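PDB 3HMZ: flavin reductase domain protein, FMN-binding from Shewanella baltica, which binds FMN and probably acts as an NAD- or NADP-dependent oxidoreductase. Local coordinates for residues G40-M45 with D122-A127; K69-I74 with Q146-I151; D160-N165 with A176-L181; S180-A185 with Y190-S195. All coordinates share one frame; numbering follows the deposited sequence.

Contact 1: residues G40-M45 with D122-A127; sequences GIDNVM and DLPFVA. With FMN (flavin mononucleotide), chain B.
Val44 and Val126 meet tip to tip in the closely packed half of this contact, with Val44 CG2 3.8 Å from Val126 CG2. Val44 CG1 lies 4.0 Å from the same Val126 CG2, so one methyl group faces both branches of Val44. With Val126 CG1 anti to the backbone N (chi1 179°), CG2 is left anti to the carbonyl carbon and faces Val44. Both valines are buried, and Leu115 packs on each of them.

The looser half is at Asp42, which is partly exposed; the chain just before it is exposed. Here Pro124 sets the CB–CG side of its ring against the carboxylate, with Pro124 CG 3.4 Å from Asp42 OD1. This is packing; the polar partner of OD1 is Arg37, in a salt bridge. An alanine at Asp42 would remove the carboxylate, which would probably leave Arg37 without this mate and open a gap beside the Pro124 ring.

No hydrogen bond crosses between the segments, and the Asp42 and Pro124 CA atoms are 6.5 Å apart, so the two backbones meet through side chains. Asn43 and Met45 project from the other face of the strand. Asn43 ND2 donates a nearly straight bond (2.8 Å, 173°) to FMN O1P, and Met45 CE comes to 3.3 Å from FMN C2. A strand with one face packed and the other lining the cofactor fits the FMN-binding split barrel.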
# COMPACT_ATOMS: atom_id res chain seq x y z
N GLY A 40 12.31 -3.08 -27.52
CA GLY A 40 12.96 -1.77 -27.53
C GLY A 40 12.16 -0.53 -27.24
O GLY A 40 12.71 0.57 -27.31
N ILE A 41 10.88 -0.68 -26.92
CA ILE A 41 10.00 0.45 -26.65
C ILE A 41 9.78 0.46 -25.13
O ILE A 41 9.51 -0.57 -24.53
CB ILE A 41 8.62 0.30 -27.35
CG1 ILE A 41 8.80 0.09 -28.88
CG2 ILE A 41 7.75 1.51 -27.03
CD1 ILE A 41 9.44 1.29 -29.57
N ASP A 42 9.88 1.63 -24.55
CA ASP A 42 9.70 1.84 -23.11
C ASP A 42 8.35 2.45 -22.80
O ASP A 42 7.76 3.17 -23.60
CB ASP A 42 10.81 2.79 -22.60
CG ASP A 42 12.18 2.15 -22.64
OD1 ASP A 42 12.30 0.97 -22.31
OD2 ASP A 42 13.18 2.84 -22.93
N ASN A 43 7.87 2.17 -21.59
CA ASN A 43 6.67 2.77 -21.12
C ASN A 43 6.71 2.94 -19.61
O ASN A 43 7.47 2.27 -18.92
CB ASN A 43 5.42 1.99 -21.49
CG ASN A 43 4.17 2.83 -21.49
OD1 ASN A 43 4.23 4.07 -21.56
ND2 ASN A 43 3.02 2.17 -21.42
N VAL A 44 5.91 3.88 -19.14
CA VAL A 44 5.75 4.18 -17.72
C VAL A 44 4.24 4.46 -17.49
O VAL A 44 3.62 5.18 -18.25
CB VAL A 44 6.58 5.42 -17.29
CG1 VAL A 44 6.40 5.72 -15.76
CG2 VAL A 44 8.07 5.31 -17.71
N MSE A 45 3.70 3.91 -16.40
CA MSE A 45 2.37 4.25 -15.91
C MSE A 45 2.41 4.44 -14.39
O MSE A 45 3.42 4.11 -13.75
CB MSE A 45 1.35 3.16 -16.24
CG MSE A 45 1.63 1.79 -15.61
SE MSE A 45 0.22 0.53 -15.86
CE MSE A 45 -0.51 0.46 -14.08
N ASP A 122 18.06 -4.59 -18.84
CA ASP A 122 17.48 -4.10 -20.07
C ASP A 122 16.14 -3.49 -19.70
O ASP A 122 15.08 -3.90 -20.17
CB ASP A 122 17.32 -5.26 -21.07
CG ASP A 122 16.93 -4.79 -22.45
OD1 ASP A 122 17.20 -3.62 -22.81
OD2 ASP A 122 16.34 -5.62 -23.18
N LEU A 123 16.23 -2.47 -18.84
CA LEU A 123 15.07 -1.83 -18.27
C LEU A 123 15.17 -0.32 -18.21
O LEU A 123 16.25 0.21 -18.01
CB LEU A 123 14.85 -2.30 -16.81
CG LEU A 123 14.33 -3.73 -16.62
CD1 LEU A 123 14.49 -4.24 -15.19
CD2 LEU A 123 12.91 -3.85 -17.16
N PRO A 124 14.02 0.36 -18.32
CA PRO A 124 13.97 1.81 -18.15
C PRO A 124 13.68 2.18 -16.70
O PRO A 124 12.74 1.64 -16.09
CB PRO A 124 12.80 2.21 -19.03
CG PRO A 124 11.85 1.04 -18.97
CD PRO A 124 12.69 -0.17 -18.72
N PHE A 125 14.50 3.08 -16.16
CA PHE A 125 14.33 3.62 -14.82
C PHE A 125 13.96 5.12 -14.98
O PHE A 125 14.52 5.81 -15.85
CB PHE A 125 15.62 3.52 -14.03
CG PHE A 125 16.01 2.10 -13.68
CD1 PHE A 125 16.57 1.26 -14.62
CD2 PHE A 125 15.82 1.62 -12.41
CE1 PHE A 125 16.94 -0.04 -14.28
CE2 PHE A 125 16.21 0.36 -12.05
CZ PHE A 125 16.78 -0.50 -13.01
N VAL A 126 13.07 5.62 -14.12
CA VAL A 126 12.61 7.01 -14.21
C VAL A 126 13.52 7.93 -13.39
O VAL A 126 13.65 7.77 -12.18
CB VAL A 126 11.13 7.15 -13.83
CG1 VAL A 126 10.69 8.61 -13.90
CG2 VAL A 126 10.22 6.21 -14.69
N ALA A 127 14.14 8.88 -14.06
CA ALA A 127 14.95 9.90 -13.39
C ALA A 127 14.12 10.75 -12.44
O ALA A 127 12.96 11.05 -12.73
CB ALA A 127 15.64 10.84 -14.42
N1 FMN B . -3.78 1.38 -13.25
C2 FMN B . -3.59 0.08 -12.83
O2 FMN B . -3.75 -0.83 -13.64
N3 FMN B . -3.20 -0.15 -11.53
C4 FMN B . -3.02 0.84 -10.61
O4 FMN B . -2.69 0.53 -9.44
C4A FMN B . -3.23 2.16 -11.05
N5 FMN B . -3.05 3.22 -10.19
C5A FMN B . -3.06 4.54 -10.63
C6 FMN B . -2.70 5.60 -9.78
C7 FMN B . -2.72 6.92 -10.22
C7M FMN B . -2.32 8.03 -9.31
C8 FMN B . -3.13 7.19 -11.53
C8M FMN B . -3.18 8.61 -12.05
C9 FMN B . -3.47 6.13 -12.36
C9A FMN B . -3.46 4.80 -11.96
N10 FMN B . -3.79 3.73 -12.79
C10 FMN B . -3.61 2.43 -12.36
C1' FMN B . -4.11 3.93 -14.25
C2' FMN B . -2.92 3.76 -15.21
O2' FMN B . -1.73 4.41 -14.73
C3' FMN B . -3.38 4.34 -16.54
O3' FMN B . -4.44 3.54 -17.05
C4' FMN B . -2.23 4.57 -17.55
O4' FMN B . -2.71 5.51 -18.50
C5' FMN B . -1.76 3.31 -18.26
O5' FMN B . -0.77 3.70 -19.20
P FMN B . -0.30 2.69 -20.35
O1P FMN B . 0.59 3.55 -21.22
O2P FMN B . 0.40 1.51 -19.74
O3P FMN B . -1.53 2.21 -21.07

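Contact 2: residues K69-I74 with Q146-I151; sequences KTREFI and QYDLFI. With FMN (flavin mononucleotide), chain B; EDO (1,2-ethanediol), chain I.
Arg71 reaches from helix 69-77 to the start of strand 149-160, where Asp148 and Phe150 receive it. With CG anti to the backbone N (chi1 173°) and the chain extended as far as NE, the side chain leaves the helix almost straight from CB. CG comes first to the Phe150 ring, 3.8 Å from Phe150 CZ, and CD follows beside the same CZ and CE1. NE is nearer still, 3.5 Å from Phe150 CZ.

The ring offers its edge: Phe150 CZ sits over one face of the guanidinium, toward its rim, and the two planes stand 81° apart. At the tip, Arg71 NH1 donates to Asp148 OD1 at 2.7 Å in a salt bridge. The bond is bent, with an N-H...O angle of 144° and the oxygen tilted from the guanidinium plane; OD1 is met from above the carboxylate plane. Further partners occupy the guanidinium: Glu75 bridges to NE, Leu64 O accepts from NH1 and Gln144 O from NH2.

Asp148, at positive phi just after helix 141-147, also bridges to Lys66 through OD1. At the N-terminal end of helix 69-77, the backbone N of Lys69 and of Thr70 and the hydroxyl of Thr70 all bind the FMN phosphate. The buried guanidinium thus has acceptors at all three nitrogens, which fix its rotation, and two carboxylates that probably balance its charge.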
# COMPACT_ATOMS: atom_id res chain seq x y z
N LYS A 69 -1.07 -0.59 -21.66
CA LYS A 69 0.04 -0.99 -22.53
C LYS A 69 1.18 -1.54 -21.69
O LYS A 69 1.80 -2.51 -22.05
CB LYS A 69 0.51 0.17 -23.43
CG LYS A 69 1.61 -0.21 -24.43
CD LYS A 69 1.21 -1.31 -25.42
CE LYS A 69 0.15 -0.89 -26.35
NZ LYS A 69 0.06 -1.97 -27.47
N THR A 70 1.39 -0.97 -20.51
CA THR A 70 2.45 -1.46 -19.63
C THR A 70 2.27 -2.94 -19.26
O THR A 70 3.23 -3.70 -19.25
CB THR A 70 2.61 -0.58 -18.36
OG1 THR A 70 2.77 0.77 -18.77
CG2 THR A 70 3.83 -1.00 -17.58
N ARG A 71 1.02 -3.35 -18.99
CA ARG A 71 0.75 -4.77 -18.71
C ARG A 71 1.21 -5.66 -19.88
O ARG A 71 1.83 -6.72 -19.67
CB ARG A 71 -0.72 -4.98 -18.44
CG ARG A 71 -1.09 -6.43 -18.32
CD ARG A 71 -2.48 -6.57 -17.89
NE ARG A 71 -2.91 -7.97 -17.97
CZ ARG A 71 -3.82 -8.55 -17.20
NH1 ARG A 71 -4.41 -7.88 -16.20
NH2 ARG A 71 -4.14 -9.85 -17.39
N GLU A 72 0.88 -5.22 -21.09
CA GLU A 72 1.30 -5.98 -22.28
C GLU A 72 2.82 -6.17 -22.32
O GLU A 72 3.33 -7.26 -22.54
CB GLU A 72 0.81 -5.27 -23.53
CG GLU A 72 1.15 -5.96 -24.86
CD GLU A 72 0.73 -5.12 -26.02
OE1 GLU A 72 -0.45 -4.70 -26.00
OE2 GLU A 72 1.61 -4.85 -26.90
N PHE A 73 3.54 -5.08 -22.05
CA PHE A 73 5.00 -5.13 -22.04
C PHE A 73 5.53 -6.09 -20.99
O PHE A 73 6.52 -6.80 -21.23
CB PHE A 73 5.57 -3.73 -21.83
CG PHE A 73 5.53 -2.82 -23.02
CD1 PHE A 73 4.80 -3.13 -24.20
CD2 PHE A 73 6.20 -1.60 -22.96
CE1 PHE A 73 4.81 -2.25 -25.27
CE2 PHE A 73 6.19 -0.71 -24.05
CZ PHE A 73 5.47 -1.04 -25.19
N ILE A 74 4.91 -6.04 -19.80
CA ILE A 74 5.30 -6.95 -18.71
C ILE A 74 5.04 -8.43 -19.06
O ILE A 74 5.87 -9.28 -18.79
CB ILE A 74 4.67 -6.53 -17.38
CG1 ILE A 74 5.33 -5.20 -16.97
CG2 ILE A 74 4.91 -7.59 -16.31
CD1 ILE A 74 4.70 -4.51 -15.75
N GLN A 146 -7.79 -13.58 -13.62
CA GLN A 146 -8.95 -13.40 -12.73
C GLN A 146 -8.93 -12.11 -11.92
O GLN A 146 -9.96 -11.48 -11.74
CB GLN A 146 -9.09 -14.59 -11.77
CG GLN A 146 -9.32 -15.91 -12.48
CD GLN A 146 -10.52 -15.87 -13.37
OE1 GLN A 146 -11.52 -15.24 -13.05
NE2 GLN A 146 -10.43 -16.55 -14.51
N TYR A 147 -7.74 -11.71 -11.46
CA TYR A 147 -7.58 -10.55 -10.57
C TYR A 147 -6.68 -9.47 -11.08
O TYR A 147 -6.45 -8.51 -10.35
CB TYR A 147 -7.04 -11.04 -9.22
CG TYR A 147 -7.88 -12.10 -8.54
CD1 TYR A 147 -9.13 -11.79 -8.05
CD2 TYR A 147 -7.40 -13.39 -8.36
CE1 TYR A 147 -9.93 -12.77 -7.45
CE2 TYR A 147 -8.17 -14.38 -7.73
CZ TYR A 147 -9.42 -14.05 -7.26
OH TYR A 147 -10.19 -15.00 -6.61
N ASP A 148 -6.12 -9.58 -12.29
CA ASP A 148 -5.17 -8.54 -12.78
C ASP A 148 -4.00 -8.36 -11.81
O ASP A 148 -3.39 -7.31 -11.74
CB ASP A 148 -5.92 -7.21 -13.04
CG ASP A 148 -7.00 -7.36 -14.07
OD1 ASP A 148 -6.80 -8.21 -14.98
OD2 ASP A 148 -8.04 -6.67 -13.95
N LEU A 149 -3.66 -9.42 -11.09
CA LEU A 149 -2.68 -9.38 -9.98
C LEU A 149 -1.40 -10.06 -10.40
O LEU A 149 -1.38 -11.26 -10.72
CB LEU A 149 -3.30 -10.09 -8.79
CG LEU A 149 -2.51 -10.21 -7.49
CD1 LEU A 149 -2.15 -8.79 -6.97
CD2 LEU A 149 -3.27 -11.02 -6.47
N PHE A 150 -0.31 -9.29 -10.33
CA PHE A 150 1.00 -9.71 -10.76
C PHE A 150 1.93 -9.77 -9.57
O PHE A 150 1.88 -8.90 -8.72
CB PHE A 150 1.52 -8.73 -11.82
CG PHE A 150 0.77 -8.79 -13.12
CD1 PHE A 150 -0.48 -8.26 -13.25
CD2 PHE A 150 1.35 -9.41 -14.23
CE1 PHE A 150 -1.20 -8.37 -14.43
CE2 PHE A 150 0.66 -9.49 -15.44
CZ PHE A 150 -0.61 -9.00 -15.54
N ILE A 151 2.72 -10.83 -9.49
CA ILE A 151 3.72 -11.08 -8.45
C ILE A 151 5.09 -11.05 -9.07
O ILE A 151 5.31 -11.67 -10.13
CB ILE A 151 3.45 -12.46 -7.76
CG1 ILE A 151 2.16 -12.37 -6.95
CG2 ILE A 151 4.63 -12.86 -6.86
CD1 ILE A 151 1.67 -13.72 -6.45
N1 FMN B . -3.78 1.38 -13.25
C2 FMN B . -3.59 0.08 -12.83
O2 FMN B . -3.75 -0.83 -13.64
N3 FMN B . -3.20 -0.15 -11.53
C4 FMN B . -3.02 0.84 -10.61
O4 FMN B . -2.69 0.53 -9.44
C4A FMN B . -3.23 2.16 -11.05
N5 FMN B . -3.05 3.22 -10.19
C5A FMN B . -3.06 4.54 -10.63
C6 FMN B . -2.70 5.60 -9.78
C7 FMN B . -2.72 6.92 -10.22
C7M FMN B . -2.32 8.03 -9.31
C8 FMN B . -3.13 7.19 -11.53
C8M FMN B . -3.18 8.61 -12.05
C9 FMN B . -3.47 6.13 -12.36
C9A FMN B . -3.46 4.80 -11.96
N10 FMN B . -3.79 3.73 -12.79
C10 FMN B . -3.61 2.43 -12.36
C1' FMN B . -4.11 3.93 -14.25
C2' FMN B . -2.92 3.76 -15.21
O2' FMN B . -1.73 4.41 -14.73
C3' FMN B . -3.38 4.34 -16.54
O3' FMN B . -4.44 3.54 -17.05
C4' FMN B . -2.23 4.57 -17.55
O4' FMN B . -2.71 5.51 -18.50
C5' FMN B . -1.76 3.31 -18.26
O5' FMN B . -0.77 3.70 -19.20
P FMN B . -0.30 2.69 -20.35
O1P FMN B . 0.59 3.55 -21.22
O2P FMN B . 0.40 1.51 -19.74
O3P FMN B . -1.53 2.21 -21.07
C1 EDO I . -7.50 -2.57 -11.90
O1 EDO I . -8.06 -1.64 -12.84
C2 EDO I . -7.61 -3.98 -12.46
O2 EDO I . -8.81 -4.65 -12.07

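Contact 3: residues D160-N165 with A176-L181; sequences DTQVFN and ADKRSL. With EDO (1,2-ethanediol), chain H.
The carboxylate of Asp160 and the amide of Gln162 both turn an oxygen to Lys178 NZ, and each is met in its own way. At the edge of the carboxylate, Asp160 OD2 uses its syn lone pair to accept from Lys178 NZ at 2.7 Å. From above the carboxylate plane, 38° out of it, the backbone N of Gln162 donates to Asp160 OD1, which closes an Asx turn. The Gln162 amide is approached at its edge: Lys178 NZ lies in the carbonyl plane of OE1, 2.7 Å away, with a C=O...N angle of 146°.

Lys178, described here in one of its two modelled conformers, runs extended beyond CG and crosses both acceptor side chains at about a right angle. Its CE reaches 3.3 Å from Gln162 OE1 and 3.5 Å from Asp160 OD2, so the end of the chain enters between the two oxygens. Asn12 OD1, from the N-terminal part of the chain, gives the ammonium a third acceptor. Apolar contact is slight: in the modelled conformers, Val163 CG2 lies 4.3 Å from Lys178 CB.

Asp160 O accepts from the backbone N of both Val163 and Phe164, which fixes the turn that carries the acceptors. The contact ties the turn after strand 149-160 to the 3-10 segment 176-178 leading to the C-terminal hairpin. Since the single positive charge is shared by a buried carboxylate and two neutral amide oxygens, the ammonium probably keeps its proton and offsets the charge of Asp160.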
# COMPACT_ATOMS: atom_id res chain seq x y z
N ASP A 160 17.94 7.20 -3.72
CA ASP A 160 18.59 8.50 -3.51
C ASP A 160 18.95 8.59 -2.03
O ASP A 160 18.05 8.66 -1.18
CB ASP A 160 17.60 9.58 -3.95
CG ASP A 160 18.05 10.96 -3.68
OD1 ASP A 160 19.05 11.20 -2.99
OD2 ASP A 160 17.32 11.84 -4.20
N THR A 161 20.25 8.68 -1.75
CA THR A 161 20.71 8.68 -0.37
C THR A 161 20.30 9.89 0.44
O THR A 161 20.40 9.84 1.66
CB THR A 161 22.22 8.52 -0.28
OG1 THR A 161 22.87 9.60 -0.96
CG2 THR A 161 22.68 7.15 -0.87
N GLN A 162 19.89 10.97 -0.20
CA GLN A 162 19.36 12.11 0.58
C GLN A 162 18.00 11.78 1.24
O GLN A 162 17.66 12.38 2.28
CB GLN A 162 19.18 13.33 -0.28
CG GLN A 162 18.93 14.57 0.56
CD GLN A 162 18.95 15.84 -0.23
OE1 GLN A 162 18.50 15.88 -1.38
NE2 GLN A 162 19.47 16.93 0.41
N VAL A 163 17.26 10.84 0.64
CA VAL A 163 15.93 10.56 1.21
C VAL A 163 15.80 9.15 1.78
O VAL A 163 15.01 8.96 2.66
CB VAL A 163 14.84 10.95 0.24
CG1 VAL A 163 14.88 10.04 -0.95
CG2 VAL A 163 13.48 10.95 0.90
N PHE A 164 16.62 8.18 1.35
CA PHE A 164 16.63 6.84 1.93
C PHE A 164 18.08 6.39 2.00
O PHE A 164 18.79 6.39 0.99
CB PHE A 164 15.82 5.87 1.09
CG PHE A 164 15.69 4.49 1.70
CD1 PHE A 164 16.67 3.53 1.52
CD2 PHE A 164 14.59 4.17 2.47
CE1 PHE A 164 16.52 2.26 2.09
CE2 PHE A 164 14.43 2.93 3.01
CZ PHE A 164 15.39 1.96 2.83
N ASN A 165 18.52 6.02 3.18
CA ASN A 165 19.90 5.52 3.34
C ASN A 165 19.98 4.62 4.54
O ASN A 165 19.19 4.74 5.50
CB ASN A 165 20.91 6.68 3.39
CG ASN A 165 20.67 7.62 4.55
OD1 ASN A 165 20.77 7.25 5.71
ND2 ASN A 165 20.34 8.88 4.23
N ALA A 176 11.58 18.90 1.13
CA ALA A 176 10.15 18.61 1.12
C ALA A 176 9.67 18.03 -0.21
O ALA A 176 8.79 17.18 -0.22
CB ALA A 176 9.36 19.88 1.44
N ASP A 177 10.25 18.46 -1.33
CA ASP A 177 9.81 17.97 -2.64
C ASP A 177 10.26 16.54 -2.95
O ASP A 177 9.94 16.05 -4.03
CB ASP A 177 10.07 18.94 -3.78
CG ASP A 177 11.49 19.09 -4.15
OD1 ASP A 177 12.39 18.42 -3.58
OD2 ASP A 177 11.71 19.92 -5.08
N LYS A 178 10.98 15.88 -2.03
CA LYS A 178 11.33 14.47 -2.22
C LYS A 178 10.36 13.53 -1.51
O LYS A 178 10.48 12.32 -1.62
CB LYS A 178 12.77 14.18 -1.83
CG LYS A 178 13.77 14.90 -2.74
CD LYS A 178 15.19 14.35 -2.57
CE LYS A 178 16.11 15.00 -3.51
NZ LYS A 178 17.52 14.46 -3.45
N ARG A 179 9.38 14.07 -0.79
CA ARG A 179 8.39 13.22 -0.14
C ARG A 179 7.64 12.36 -1.17
O ARG A 179 7.45 12.74 -2.34
CB ARG A 179 7.43 14.06 0.71
CG ARG A 179 8.08 14.51 2.00
CD ARG A 179 7.36 15.58 2.78
NE ARG A 179 8.15 15.88 3.97
CZ ARG A 179 8.12 15.15 5.08
NH1 ARG A 179 7.33 14.12 5.18
NH2 ARG A 179 8.89 15.46 6.12
N SER A 180 7.22 11.16 -0.74
CA SER A 180 6.44 10.28 -1.59
C SER A 180 4.99 10.76 -1.68
O SER A 180 4.52 11.54 -0.84
CB SER A 180 6.51 8.84 -1.09
OG SER A 180 6.16 8.72 0.30
N LEU A 181 4.33 10.31 -2.74
CA LEU A 181 2.97 10.61 -3.06
C LEU A 181 2.09 9.40 -2.82
O LEU A 181 2.47 8.29 -3.14
CB LEU A 181 2.84 11.02 -4.51
CG LEU A 181 3.42 12.37 -4.92
CD1 LEU A 181 3.49 12.48 -6.49
CD2 LEU A 181 2.59 13.51 -4.33
C1 EDO H . 13.65 16.95 -7.25
O1 EDO H . 12.86 16.08 -6.40
C2 EDO H . 12.85 18.24 -7.48
O2 EDO H . 13.43 19.48 -7.11

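Contact 4: residues S180-A185 with Y190-S195; sequences SLHYIA and YAIGES. With FMN (flavin mononucleotide), chain B.
Ser180, His182, Tyr190 and Ile192 meet across a beta hairpin formed by strands 181-185 and 188-197. His182 and Tyr190 are a hydrogen-bonded antiparallel pair: His182 N donates to Tyr190 O at 2.8 Å, and Tyr190 N returns the bond to His182 O, nearly straight at 172°. Leu181 and Ala191 form the adjoining non-hydrogen-bonded pair, and beyond it Ile192 N donates to Ser180 O. Segment axes 136° apart record a marked departure from strict antiparallel alignment, and near the turn Ile184 and Ala185 both face Gln188 in a classic beta bulge.

Among the side chains, the His182 ring presents its edge to Tyr190 O, while its NE2 is 3.8 Å from both CB and CD1 of Ile192. Ile184 CG1 touches the edge of the Tyr190 ring at CE2, also 3.8 Å away.

A second shell fixes the imidazole. Ser180 OG and His182 NE2 share a hydrogen bond of 2.8 Å, and ND1 bonds to His28 O of the second subunit. Phe171 of that subunit meets the Tyr190 ring edge-to-face, and the sheet runs on into the partner chain.

Tyr183 instead serves the cofactor, its side chain directed away from residues 190-195. A serine in its place would probably leave the C7M methyl of the flavin without the ring face it rests on and Gly186 O without its hydroxyl partner. Tyr183 CG lies 3.2 Å from FMN C7M, the methyl centred over one ring face and Ala185 N over the other.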
# COMPACT_ATOMS: atom_id res chain seq x y z
N SER A 180 7.22 11.16 -0.74
CA SER A 180 6.44 10.28 -1.59
C SER A 180 4.99 10.76 -1.68
O SER A 180 4.52 11.54 -0.84
CB SER A 180 6.51 8.84 -1.09
OG SER A 180 6.16 8.72 0.30
N LEU A 181 4.33 10.31 -2.74
CA LEU A 181 2.97 10.61 -3.06
C LEU A 181 2.09 9.40 -2.82
O LEU A 181 2.47 8.29 -3.14
CB LEU A 181 2.84 11.02 -4.51
CG LEU A 181 3.42 12.37 -4.92
CD1 LEU A 181 3.49 12.48 -6.49
CD2 LEU A 181 2.59 13.51 -4.33
N HIS A 182 0.89 9.68 -2.29
CA HIS A 182 -0.08 8.66 -1.86
C HIS A 182 -1.43 9.06 -2.42
O HIS A 182 -2.07 9.98 -1.94
CB HIS A 182 -0.05 8.54 -0.33
CG HIS A 182 1.30 8.21 0.22
ND1 HIS A 182 1.61 6.96 0.71
CD2 HIS A 182 2.46 8.92 0.25
CE1 HIS A 182 2.89 6.94 1.06
NE2 HIS A 182 3.43 8.10 0.76
N TYR A 183 -1.81 8.43 -3.52
CA TYR A 183 -2.99 8.83 -4.27
C TYR A 183 -4.30 8.52 -3.61
O TYR A 183 -4.43 7.48 -2.97
CB TYR A 183 -2.98 8.11 -5.61
CG TYR A 183 -4.03 8.51 -6.60
CD1 TYR A 183 -4.14 9.82 -6.99
CD2 TYR A 183 -4.80 7.55 -7.26
CE1 TYR A 183 -5.06 10.21 -7.97
CE2 TYR A 183 -5.71 7.93 -8.26
CZ TYR A 183 -5.82 9.25 -8.62
OH TYR A 183 -6.70 9.60 -9.63
N ILE A 184 -5.28 9.40 -3.78
CA ILE A 184 -6.67 9.06 -3.42
C ILE A 184 -7.54 8.95 -4.67
O ILE A 184 -8.00 7.84 -5.02
CB ILE A 184 -7.29 10.03 -2.40
CG1 ILE A 184 -6.48 10.02 -1.11
CG2 ILE A 184 -8.75 9.65 -2.16
CD1 ILE A 184 -6.38 8.62 -0.43
N ALA A 185 -7.78 10.08 -5.34
CA ALA A 185 -8.69 10.11 -6.47
C ALA A 185 -8.56 11.41 -7.23
O ALA A 185 -8.10 12.42 -6.70
CB ALA A 185 -10.17 9.91 -5.97
N TYR A 190 -1.89 12.76 -1.24
CA TYR A 190 -1.25 13.23 -0.02
C TYR A 190 0.23 12.89 -0.10
O TYR A 190 0.61 11.81 -0.55
CB TYR A 190 -1.82 12.59 1.23
CG TYR A 190 -3.19 13.01 1.54
CD1 TYR A 190 -3.45 14.21 2.14
CD2 TYR A 190 -4.26 12.17 1.25
CE1 TYR A 190 -4.77 14.63 2.42
CE2 TYR A 190 -5.56 12.54 1.53
CZ TYR A 190 -5.82 13.77 2.12
OH TYR A 190 -7.12 14.14 2.42
N ALA A 191 1.05 13.83 0.33
CA ALA A 191 2.47 13.57 0.55
C ALA A 191 2.62 12.85 1.88
O ALA A 191 1.80 13.02 2.79
CB ALA A 191 3.28 14.88 0.56
N ILE A 192 3.67 12.05 2.02
CA ILE A 192 3.96 11.45 3.31
C ILE A 192 4.29 12.60 4.29
O ILE A 192 4.82 13.65 3.89
CB ILE A 192 5.12 10.43 3.17
CG1 ILE A 192 5.16 9.43 4.33
CG2 ILE A 192 6.49 11.11 2.94
CD1 ILE A 192 3.82 8.63 4.53
N GLY A 193 3.99 12.36 5.56
CA GLY A 193 4.13 13.36 6.60
C GLY A 193 5.11 13.07 7.71
O GLY A 193 6.19 12.56 7.47
N GLU A 194 4.71 13.46 8.91
CA GLU A 194 5.54 13.47 10.11
C GLU A 194 5.93 12.07 10.61
O GLU A 194 5.12 11.16 10.62
CB GLU A 194 4.72 14.19 11.21
CG GLU A 194 5.38 14.39 12.52
CD GLU A 194 4.54 15.22 13.51
OE1 GLU A 194 3.34 15.52 13.21
OE2 GLU A 194 5.12 15.56 14.60
N SER A 195 7.18 11.95 11.09
CA SER A 195 7.67 10.74 11.68
C SER A 195 7.19 10.61 13.12
O SER A 195 7.21 11.57 13.88
CB SER A 195 9.18 10.72 11.70
OG SER A 195 9.62 9.40 12.05
N1 FMN B . -3.78 1.38 -13.25
C2 FMN B . -3.59 0.08 -12.83
O2 FMN B . -3.75 -0.83 -13.64
N3 FMN B . -3.20 -0.15 -11.53
C4 FMN B . -3.02 0.84 -10.61
O4 FMN B . -2.69 0.53 -9.44
C4A FMN B . -3.23 2.16 -11.05
N5 FMN B . -3.05 3.22 -10.19
C5A FMN B . -3.06 4.54 -10.63
C6 FMN B . -2.70 5.60 -9.78
C7 FMN B . -2.72 6.92 -10.22
C7M FMN B . -2.32 8.03 -9.31
C8 FMN B . -3.13 7.19 -11.53
C8M FMN B . -3.18 8.61 -12.05
C9 FMN B . -3.47 6.13 -12.36
C9A FMN B . -3.46 4.80 -11.96
N10 FMN B . -3.79 3.73 -12.79
C10 FMN B . -3.61 2.43 -12.36
C1' FMN B . -4.11 3.93 -14.25
C2' FMN B . -2.92 3.76 -15.21
O2' FMN B . -1.73 4.41 -14.73
C3' FMN B . -3.38 4.34 -16.54
O3' FMN B . -4.44 3.54 -17.05
C4' FMN B . -2.23 4.57 -17.55
O4' FMN B . -2.71 5.51 -18.50
C5' FMN B . -1.76 3.31 -18.26
O5' FMN B . -0.77 3.70 -19.20
P FMN B . -0.30 2.69 -20.35
O1P FMN B . 0.59 3.55 -21.22
O2P FMN B . 0.40 1.51 -19.74
O3P FMN B . -1.53 2.21 -21.07

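Contacts 1, 2 and 4 are buried, whereas contact 3 is only partly so and lies away from the flavin. Contacts 1 and 2 both reach the seven-stranded antiparallel sheet and touch each other, Asn43 ND2 lying 3.0 Å from Thr70 OG1, where strand 41-55 and helix 69-77 share the FMN phosphate. Contact 4 approaches the cofactor from its dimethylbenzene end, its centre about 24 Å from that of contact 1. Contacts 3 and 4 share Ser180 and Leu181. The chemistry shifts accordingly: side-chain packing with no crossing hydrogen bond in contact 1, charge in 2 and 3, strand pairing in 4. Contacts 2 and 4 also touch the second subunit.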